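Local coordinates for RNA-binding protein RO60 (Deinococcus radiodurans, PDB 2NVO), which binds several small RNAs that accumulate during recovery from ultraviolet irradiation and contributes to the bacterium's resistance to it, at residues 361-366 and 401-406; 452-457 and 484-489; 491-496 and 527-532. One frame throughout, in Å; residues are numbered along the deposited sequence.

Contact 1: 361-366 and 401-406; sequences ANTRHL and RTEPDA
The imidazole ring of His365 carries the Glu403 side chain over one face: Glu403 CG lies 4.1 Å from the ring centroid and is displaced toward the rim, a CH-pi contact, and the carboxylate plane is stacked at 27° to the ring. At the ring's edge, in its plane, sit Ala361 CB and the carbonyl carbon of Thr363. The second flat group is the Arg364 guanidinium, with Asp405 CB over one face. Its NH2 makes a salt bridge to Asp405 OD1 at 2.7 Å, the two planes being turned 59° apart, while its NE is probably bound by the carbonyl of Asp456. A bend at chi2 (-67°) turns Glu403 CD toward the turn 361-363, where the two carboxylate oxygens divide three backbone amides. OE2 receives Ala361 N at 2.7 Å on its syn lone pair; OE1 is met by Thr363 N at 3.2 Å, nearly head-on to the C-O bond, and more weakly by Asn362 N. One acidic group thus grips the lead-in to strand 364-369. The segments are the start of that strand and the exit from helix 388-402 into strand 405-411, a beta-alpha-beta unit of the VWFA-like domain whose two strands run parallel. Their pairing is set by His365 N donating to Asp405 O at 2.9 Å, backed by a CA-H...O contact from Ala406 CA to His365 O at 3.1 Å. Ahead of the strand, Pro404 crosses Asn362 at about a right angle: Pro404 CG approaches Asn362 OD1 to 3.1 Å, and Pro404 CD rests 3.3 Å from Thr363 O. The hydroxyl of Thr363 is hydrogen-bonded to that of Thr459, on the next strand on the other side of strand 364-369 from 405-411.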
loop_
_atom_site.group_PDB
_atom_site.type_symbol
_atom_site.label_atom_id
_atom_site.label_comp_id
_atom_site.label_asym_id
_atom_site.label_seq_id
_atom_site.Cartn_x
_atom_site.Cartn_y
_atom_site.Cartn_z
ATOM N N ALA A 361 -13.072 -1.947 11.593
ATOM C CA ALA A 361 -13.293 -3.380 11.670
ATOM C C ALA A 361 -14.713 -3.648 12.162
ATOM O O ALA A 361 -15.290 -4.686 11.862
ATOM C CB ALA A 361 -12.298 -4.022 12.617
ATOM N N ASN A 362 -15.242 -2.712 12.938
ATOM C CA ASN A 362 -16.481 -2.916 13.664
ATOM C C ASN A 362 -16.378 -4.078 14.644
ATOM O O ASN A 362 -17.268 -4.914 14.729
ATOM C CB ASN A 362 -17.652 -3.127 12.696
ATOM C CG ASN A 362 -18.984 -2.997 13.380
ATOM O OD1 ASN A 362 -19.129 -2.232 14.341
ATOM N ND2 ASN A 362 -19.974 -3.748 12.904
ATOM N N THR A 363 -15.270 -4.130 15.375
ATOM C CA THR A 363 -15.064 -5.132 16.408
ATOM C C THR A 363 -14.609 -4.399 17.659
ATOM O O THR A 363 -14.208 -3.227 17.596
ATOM C CB THR A 363 -13.997 -6.175 16.018
ATOM O OG1 THR A 363 -12.713 -5.544 15.952
ATOM C CG2 THR A 363 -14.313 -6.817 14.657
ATOM N N ARG A 364 -14.698 -5.074 18.794
ATOM C CA ARG A 364 -14.323 -4.474 20.054
ATOM C C ARG A 364 -12.841 -4.731 20.270
ATOM O O ARG A 364 -12.404 -5.868 20.312
ATOM C CB ARG A 364 -15.163 -5.043 21.194
ATOM C CG ARG A 364 -16.668 -4.846 20.945
ATOM C CD ARG A 364 -17.488 -5.595 21.960
ATOM N NE ARG A 364 -16.993 -5.331 23.300
ATOM C CZ ARG A 364 -17.280 -4.248 24.019
ATOM N NH1 ARG A 364 -18.090 -3.301 23.540
ATOM N NH2 ARG A 364 -16.756 -4.123 25.234
ATOM N N HIS A 365 -12.080 -3.656 20.385
ATOM C CA HIS A 365 -10.614 -3.738 20.389
ATOM C C HIS A 365 -10.072 -3.479 21.772
ATOM O O HIS A 365 -10.616 -2.658 22.505
ATOM C CB HIS A 365 -10.026 -2.675 19.432
ATOM C CG HIS A 365 -10.112 -3.044 17.986
ATOM N ND1 HIS A 365 -9.007 -3.094 17.163
ATOM C CD2 HIS A 365 -11.172 -3.391 17.212
ATOM C CE1 HIS A 365 -9.376 -3.459 15.948
ATOM N NE2 HIS A 365 -10.687 -3.643 15.953
ATOM N N LEU A 366 -8.986 -4.170 22.125
ATOM C CA LEU A 366 -8.184 -3.807 23.277
ATOM C C LEU A 366 -6.774 -3.581 22.719
ATOM O O LEU A 366 -6.182 -4.499 22.158
ATOM C CB LEU A 366 -8.153 -4.931 24.307
ATOM C CG LEU A 366 -7.430 -4.663 25.622
ATOM C CD1 LEU A 366 -8.042 -3.514 26.347
ATOM C CD2 LEU A 366 -7.414 -5.908 26.547
ATOM N N ARG A 401 -11.861 6.396 18.099
ATOM C CA ARG A 401 -12.825 7.214 17.380
ATOM C C ARG A 401 -13.674 6.454 16.349
ATOM O O ARG A 401 -14.687 6.973 15.904
ATOM C CB ARG A 401 -12.127 8.411 16.710
ATOM C CG ARG A 401 -11.621 9.444 17.715
ATOM C CD ARG A 401 -11.058 10.706 17.056
ATOM N NE ARG A 401 -10.303 11.489 18.040
ATOM C CZ ARG A 401 -9.345 12.369 17.757
ATOM N NH1 ARG A 401 -9.011 12.609 16.496
ATOM N NH2 ARG A 401 -8.708 13.003 18.743
ATOM N N THR A 402 -13.289 5.238 15.973
ATOM C CA THR A 402 -13.925 4.588 14.820
ATOM C C THR A 402 -14.472 3.195 15.069
ATOM O O THR A 402 -15.307 2.716 14.300
ATOM C CB THR A 402 -12.998 4.496 13.578
ATOM O OG1 THR A 402 -11.905 3.603 13.849
ATOM C CG2 THR A 402 -12.486 5.853 13.182
ATOM N N GLU A 403 -13.995 2.533 16.116
ATOM C CA GLU A 403 -14.445 1.184 16.417
ATOM C C GLU A 403 -15.569 1.238 17.454
ATOM O O GLU A 403 -15.662 2.205 18.208
ATOM C CB GLU A 403 -13.286 0.322 16.925
ATOM C CG GLU A 403 -12.151 0.112 15.912
ATOM C CD GLU A 403 -12.574 -0.730 14.709
ATOM O OE1 GLU A 403 -13.612 -1.425 14.811
ATOM O OE2 GLU A 403 -11.854 -0.713 13.670
ATOM N N PRO A 404 -16.424 0.200 17.482
ATOM C CA PRO A 404 -17.571 0.102 18.404
ATOM C C PRO A 404 -17.093 0.280 19.822
ATOM O O PRO A 404 -17.722 0.942 20.650
ATOM C CB PRO A 404 -18.042 -1.344 18.242
ATOM C CG PRO A 404 -17.502 -1.803 16.961
ATOM C CD PRO A 404 -16.345 -0.940 16.559
ATOM N N ASP A 405 -15.957 -0.341 20.105
ATOM C CA ASP A 405 -15.355 -0.181 21.400
ATOM C C ASP A 405 -13.850 -0.312 21.279
ATOM O O ASP A 405 -13.328 -1.006 20.407
ATOM C CB ASP A 405 -15.899 -1.225 22.366
ATOM C CG ASP A 405 -15.952 -0.723 23.795
ATOM O OD1 ASP A 405 -16.390 -1.510 24.662
ATOM O OD2 ASP A 405 -15.572 0.445 24.058
ATOM N N ALA A 406 -13.149 0.374 22.156
ATOM C CA ALA A 406 -11.705 0.278 22.167
ATOM C C ALA A 406 -11.279 0.684 23.555
ATOM O O ALA A 406 -11.862 1.566 24.155
ATOM C CB ALA A 406 -11.117 1.200 21.141
#

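Contact 2: 452-457 and 484-489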
loop_
_atom_site.group_PDB
_atom_site.type_symbol
_atom_site.label_atom_id
_atom_site.label_comp_id
_atom_site.label_asym_id
_atom_site.label_seq_id
_atom_site.Cartn_x
_atom_site.Cartn_y
_atom_site.Cartn_z
ATOM N N GLN A 452 -9.248 -12.457 32.945
ATOM C CA GLN A 452 -9.315 -12.174 34.372
ATOM C C GLN A 452 -10.378 -11.120 34.698
ATOM O O GLN A 452 -11.097 -11.228 35.696
ATOM C CB GLN A 452 -7.945 -11.705 34.861
ATOM C CG GLN A 452 -7.855 -11.454 36.356
ATOM C CD GLN A 452 -6.416 -11.364 36.850
ATOM O OE1 GLN A 452 -5.471 -11.296 36.059
ATOM N NE2 GLN A 452 -6.246 -11.366 38.168
ATOM N N GLU A 453 -10.473 -10.092 33.864
ATOM C CA GLU A 453 -11.441 -9.022 34.087
ATOM C C GLU A 453 -12.796 -9.328 33.444
ATOM O O GLU A 453 -13.686 -8.501 33.473
ATOM C CB GLU A 453 -10.903 -7.680 33.564
ATOM C CG GLU A 453 -9.545 -7.255 34.160
ATOM C CD GLU A 453 -9.514 -7.285 35.686
ATOM O OE1 GLU A 453 -10.353 -6.610 36.320
ATOM O OE2 GLU A 453 -8.641 -7.982 36.259
ATOM N N ARG A 454 -12.928 -10.514 32.860
ATOM C CA ARG A 454 -14.108 -10.881 32.080
ATOM C C ARG A 454 -14.566 -9.773 31.124
ATOM O O ARG A 454 -15.768 -9.498 30.983
ATOM C CB ARG A 454 -15.242 -11.356 33.003
ATOM C CG ARG A 454 -14.800 -12.466 33.958
ATOM C CD ARG A 454 -15.921 -12.907 34.898
ATOM N NE ARG A 454 -16.727 -11.778 35.356
ATOM C CZ ARG A 454 -17.878 -11.409 34.797
ATOM N NH1 ARG A 454 -18.364 -12.083 33.758
ATOM N NH2 ARG A 454 -18.542 -10.365 35.272
ATOM N N LEU A 455 -13.589 -9.143 30.467
ATOM C CA LEU A 455 -13.853 -8.135 29.447
ATOM C C LEU A 455 -14.077 -8.810 28.096
ATOM O O LEU A 455 -13.284 -9.652 27.672
ATOM C CB LEU A 455 -12.670 -7.165 29.336
ATOM C CG LEU A 455 -12.836 -5.984 28.386
ATOM C CD1 LEU A 455 -13.911 -5.023 28.907
ATOM C CD2 LEU A 455 -11.489 -5.258 28.161
ATOM N N ASP A 456 -15.162 -8.451 27.426
ATOM C CA ASP A 456 -15.425 -8.972 26.092
ATOM C C ASP A 456 -14.571 -8.216 25.068
ATOM O O ASP A 456 -14.733 -7.016 24.883
ATOM C CB ASP A 456 -16.909 -8.847 25.739
ATOM C CG ASP A 456 -17.762 -9.950 26.372
ATOM O OD1 ASP A 456 -18.629 -9.621 27.215
ATOM O OD2 ASP A 456 -17.568 -11.144 26.030
ATOM N N VAL A 457 -13.680 -8.939 24.404
ATOM C CA VAL A 457 -12.777 -8.369 23.397
ATOM C C VAL A 457 -12.788 -9.242 22.155
ATOM O O VAL A 457 -12.648 -10.455 22.254
ATOM C CB VAL A 457 -11.330 -8.297 23.947
ATOM C CG1 VAL A 457 -10.328 -7.843 22.846
ATOM C CG2 VAL A 457 -11.278 -7.366 25.165
ATOM N N GLN A 484 -12.005 -20.401 26.308
ATOM C CA GLN A 484 -12.566 -21.328 27.290
ATOM C C GLN A 484 -13.372 -20.657 28.395
ATOM O O GLN A 484 -14.352 -21.222 28.879
ATOM C CB GLN A 484 -11.472 -22.205 27.903
ATOM C CG GLN A 484 -11.213 -23.476 27.105
ATOM C CD GLN A 484 -9.769 -23.949 27.167
ATOM O OE1 GLN A 484 -9.010 -23.583 28.075
ATOM N NE2 GLN A 484 -9.375 -24.760 26.187
ATOM N N LYS A 485 -12.957 -19.464 28.804
ATOM C CA LYS A 485 -13.616 -18.785 29.902
ATOM C C LYS A 485 -14.741 -17.872 29.448
ATOM O O LYS A 485 -15.709 -17.667 30.181
ATOM C CB LYS A 485 -12.611 -17.988 30.739
ATOM C CG LYS A 485 -13.288 -16.972 31.631
ATOM C CD LYS A 485 -12.378 -16.444 32.706
ATOM C CE LYS A 485 -13.174 -15.598 33.689
ATOM N NZ LYS A 485 -12.312 -14.992 34.737
ATOM N N MET A 486 -14.628 -17.336 28.238
ATOM C CA MET A 486 -15.554 -16.296 27.795
ATOM C C MET A 486 -16.514 -16.750 26.702
ATOM O O MET A 486 -17.488 -16.061 26.410
ATOM C CB MET A 486 -14.778 -15.052 27.346
ATOM C CG MET A 486 -13.881 -14.493 28.434
ATOM S SD MET A 486 -14.840 -13.715 29.723
ATOM C CE MET A 486 -15.738 -12.483 28.778
ATOM N N GLY A 487 -16.232 -17.898 26.102
ATOM C CA GLY A 487 -17.099 -18.464 25.079
ATOM C C GLY A 487 -17.008 -17.843 23.692
ATOM O O GLY A 487 -17.871 -18.081 22.840
ATOM N N ARG A 488 -15.965 -17.046 23.473
ATOM C CA ARG A 488 -15.670 -16.424 22.184
ATOM C C ARG A 488 -14.180 -16.592 21.886
ATOM O O ARG A 488 -13.348 -16.588 22.800
ATOM C CB ARG A 488 -15.991 -14.927 22.223
ATOM C CG ARG A 488 -17.301 -14.525 21.576
ATOM C CD ARG A 488 -18.443 -15.244 22.237
ATOM N NE ARG A 488 -19.757 -14.933 21.674
ATOM C CZ ARG A 488 -20.824 -15.694 21.890
ATOM N NH1 ARG A 488 -20.693 -16.798 22.619
ATOM N NH2 ARG A 488 -22.008 -15.370 21.379
ATOM N N ALA A 489 -13.842 -16.734 20.613
ATOM C CA ALA A 489 -12.445 -16.786 20.214
ATOM C C ALA A 489 -11.982 -15.453 19.601
ATOM O O ALA A 489 -12.357 -15.103 18.480
ATOM C CB ALA A 489 -12.197 -17.949 19.257
HETATM O O HOH W 1 -12.180 -13.489 37.134
#
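The Schellman turn that ends helix 445-452, with positive phi at Arg454, packs against Lys485 and Met486 in the last turn of helix 475-486, at the surface of the VWFA-like domain. Met486 fills the centre of the contact. Its chain folds at chi2 (-72°), which places SD 3.8 Å from Arg454 CA, and again at chi3 (-58°), which brings CE to the backbone that leaves the turn. There the methyl meets oxygens: CE is 3.6 Å from Asp456 OD2, with the carbonyl oxygens of Arg454 and Leu455 slightly farther off, the Asp456 side chain lying obliquely to that of methionine. The sulfur therefore faces the turn itself, and the methyl the loop that follows it toward strand 459-464. Lys485 reaches the same turn with an extended chain and crosses the arginine side chain at about a right angle, Lys485 CE touching Arg454 CG at 3.5 Å. Its ammonium is tied to the end of the other helix: NZ donates to Ala451 O and, more weakly, to a water 2.8 Å away, which in turn donates to Gln452 O at 2.9 Å. Carbonyls at a helix C-terminus are thus met by a positive group, which probably suits the helix dipole; the like charge of Arg454 is kept apart, its NE 5.5 Å from Lys485 NZ. No direct hydrogen bond joins the two segments, but Tyr482, one turn back in helix 475-486, binds Leu455 O and Val457 N through its hydroxyl. Gly487, the first residue beyond helix 475-486, also has positive phi. Successive helices, each leading into a strand of one parallel array (459-464, then 491-496), are characteristic of the Rossmann-like alpha/beta architecture of VWFA domains.

Contact 3: 491-496 and 527-532; sequences KLIVVG and TAFARG
With CG anti to its backbone N (chi1 170°), Phe529 sends its ring from the last turn of helix 522-530 toward strand 491-496, and Lys491, with CG beside its own backbone N (chi1 -68°), extends back over that ring. This is helix-on-sheet packing in the VWFA-like, Rossmann-type alpha/beta domain, where helix 522-530, the last of the chain, packs on the face of the central sheet that bears Lys491 and Ile493. Lys491 CD lies over the face of the phenyl ring, 4.2 Å from its centroid and shifted toward the rim, a CH-pi contact. Nearer its backbone, Lys491 CB comes within 3.8 Å of Phe529 CE1. Ile493, two residues along the strand, slides past the ring in the opposite direction and meets it obliquely, its CG1 3.6 Å from Phe529 CD1. Leu513, on the adjoining strand 512-517, also touches the Phe529 side chain, so Phe529 is buried against two strands. Leu492 points away from the helix; its side chain is about 10 Å from that of Thr441, which probably binds the divalent metal. Beyond Phe529 the helix closes in a Schellman motif at Gly532, which has positive phi and returns its N to Phe529 O at 2.9 Å. The aliphatic part of Lys491 passes this end, CE lying 3.5 Å from Phe529 O and close to Gly532 CA. A bend at chi4 then turns NZ to a water 2.9 Å away, and that water donates to Ala530 O at 2.8 Å.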
loop_
_atom_site.group_PDB
_atom_site.type_symbol
_atom_site.label_atom_id
_atom_site.label_comp_id
_atom_site.label_asym_id
_atom_site.label_seq_id
_atom_site.Cartn_x
_atom_site.Cartn_y
_atom_site.Cartn_z
ATOM N N LYS A 491 -9.077 -12.458 18.304
ATOM C CA LYS A 491 -7.876 -12.495 17.476
ATOM C C LYS A 491 -6.787 -11.645 18.123
ATOM O O LYS A 491 -7.071 -10.764 18.923
ATOM C CB LYS A 491 -8.174 -11.974 16.069
ATOM C CG LYS A 491 -9.093 -12.872 15.242
ATOM C CD LYS A 491 -9.355 -12.254 13.886
ATOM C CE LYS A 491 -10.087 -13.205 12.955
ATOM N NZ LYS A 491 -11.426 -13.511 13.485
ATOM N N LEU A 492 -5.542 -11.905 17.757
ATOM C CA LEU A 492 -4.423 -11.112 18.270
ATOM C C LEU A 492 -3.579 -10.606 17.098
ATOM O O LEU A 492 -3.211 -11.383 16.218
ATOM C CB LEU A 492 -3.549 -11.970 19.187
ATOM C CG LEU A 492 -2.191 -11.347 19.535
ATOM C CD1 LEU A 492 -2.403 -10.071 20.355
ATOM C CD2 LEU A 492 -1.294 -12.361 20.274
ATOM N N ILE A 493 -3.285 -9.309 17.089
ATOM C CA ILE A 493 -2.367 -8.733 16.102
ATOM C C ILE A 493 -1.203 -8.174 16.908
ATOM O O ILE A 493 -1.417 -7.450 17.866
ATOM C CB ILE A 493 -3.002 -7.561 15.312
ATOM C CG1 ILE A 493 -4.324 -7.983 14.626
ATOM C CG2 ILE A 493 -1.998 -6.988 14.281
ATOM C CD1 ILE A 493 -5.083 -6.847 13.985
ATOM N N VAL A 494 0.011 -8.568 16.554
ATOM C CA VAL A 494 1.212 -7.990 17.144
ATOM C C VAL A 494 1.931 -7.154 16.080
ATOM O O VAL A 494 2.324 -7.655 15.029
ATOM C CB VAL A 494 2.144 -9.102 17.704
ATOM C CG1 VAL A 494 3.405 -8.476 18.330
ATOM C CG2 VAL A 494 1.386 -9.928 18.742
ATOM N N VAL A 495 2.072 -5.864 16.360
ATOM C CA VAL A 495 2.716 -4.936 15.458
ATOM C C VAL A 495 4.108 -4.538 15.979
ATOM O O VAL A 495 4.223 -3.868 16.998
ATOM C CB VAL A 495 1.860 -3.671 15.274
ATOM C CG1 VAL A 495 2.514 -2.754 14.193
ATOM C CG2 VAL A 495 0.466 -4.053 14.846
ATOM N N GLY A 496 5.148 -4.983 15.287
ATOM C CA GLY A 496 6.494 -4.497 15.547
ATOM C C GLY A 496 6.777 -3.365 14.607
ATOM O O GLY A 496 7.245 -3.591 13.482
ATOM N N THR A 527 -7.293 -4.276 9.655
ATOM C CA THR A 527 -8.745 -4.197 9.713
ATOM C C THR A 527 -9.361 -5.394 8.995
ATOM O O THR A 527 -10.294 -6.006 9.495
ATOM C CB THR A 527 -9.243 -2.896 9.064
ATOM O OG1 THR A 527 -8.753 -1.781 9.818
ATOM C CG2 THR A 527 -10.771 -2.856 9.035
ATOM N N ALA A 528 -8.841 -5.722 7.818
ATOM C CA ALA A 528 -9.372 -6.859 7.066
ATOM C C ALA A 528 -9.209 -8.134 7.872
ATOM O O ALA A 528 -10.107 -8.973 7.924
ATOM C CB ALA A 528 -8.674 -6.990 5.721
ATOM N N PHE A 529 -8.048 -8.282 8.506
ATOM C CA PHE A 529 -7.789 -9.443 9.355
ATOM C C PHE A 529 -8.778 -9.512 10.524
ATOM O O PHE A 529 -9.323 -10.575 10.829
ATOM C CB PHE A 529 -6.349 -9.400 9.877
ATOM C CG PHE A 529 -6.058 -10.423 10.933
ATOM C CD1 PHE A 529 -6.025 -10.063 12.264
ATOM C CD2 PHE A 529 -5.823 -11.744 10.594
ATOM C CE1 PHE A 529 -5.750 -10.990 13.247
ATOM C CE2 PHE A 529 -5.551 -12.689 11.577
ATOM C CZ PHE A 529 -5.526 -12.308 12.911
ATOM N N ALA A 530 -9.004 -8.385 11.190
ATOM C CA ALA A 530 -9.874 -8.367 12.363
ATOM C C ALA A 530 -11.311 -8.729 11.983
ATOM O O ALA A 530 -12.039 -9.318 12.784
ATOM C CB ALA A 530 -9.847 -7.004 13.042
ATOM N N ARG A 531 -11.704 -8.355 10.768
ATOM C CA ARG A 531 -13.040 -8.662 10.257
ATOM C C ARG A 531 -13.153 -10.116 9.823
ATOM O O ARG A 531 -14.219 -10.550 9.396
ATOM C CB ARG A 531 -13.388 -7.762 9.068
ATOM C CG ARG A 531 -13.603 -6.305 9.408
ATOM C CD ARG A 531 -13.973 -5.472 8.163
ATOM N NE ARG A 531 -13.041 -5.693 7.058
ATOM C CZ ARG A 531 -12.675 -4.758 6.182
ATOM N NH1 ARG A 531 -13.157 -3.526 6.285
ATOM N NH2 ARG A 531 -11.821 -5.051 5.206
ATOM N N GLY A 532 -12.055 -10.863 9.916
ATOM C CA GLY A 532 -12.038 -12.258 9.512
ATOM C C GLY A 532 -11.825 -12.508 8.021
ATOM O O GLY A 532 -12.075 -13.611 7.547
HETATM O O HOH W 2 -13.494 -11.673 12.624
#

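How the contacts relate
Contact 3 is buried, whereas contacts 1 and 2 lie at the surface of the same VWFA-like domain. Contacts 1 and 3 both reach the central sheet: contact 1 joins neighbouring parallel strands and relies on carboxylates, backbone amides and a salt bridge, while contact 3 lays a helix on the sheet through apolar and CH-pi packing, with a bridging water at the lysine end. Contact 2 joins two helix ends by methionine and lysine packing and also has a water bridge. Ala361 of contact 1 packs on Ala530 and Arg531 of contact 3, and Leu366 on Leu455 and Val457 of contact 2. Contacts 2 and 3 adjoin only through the chain, helix 475-486 leading into strand 491-496.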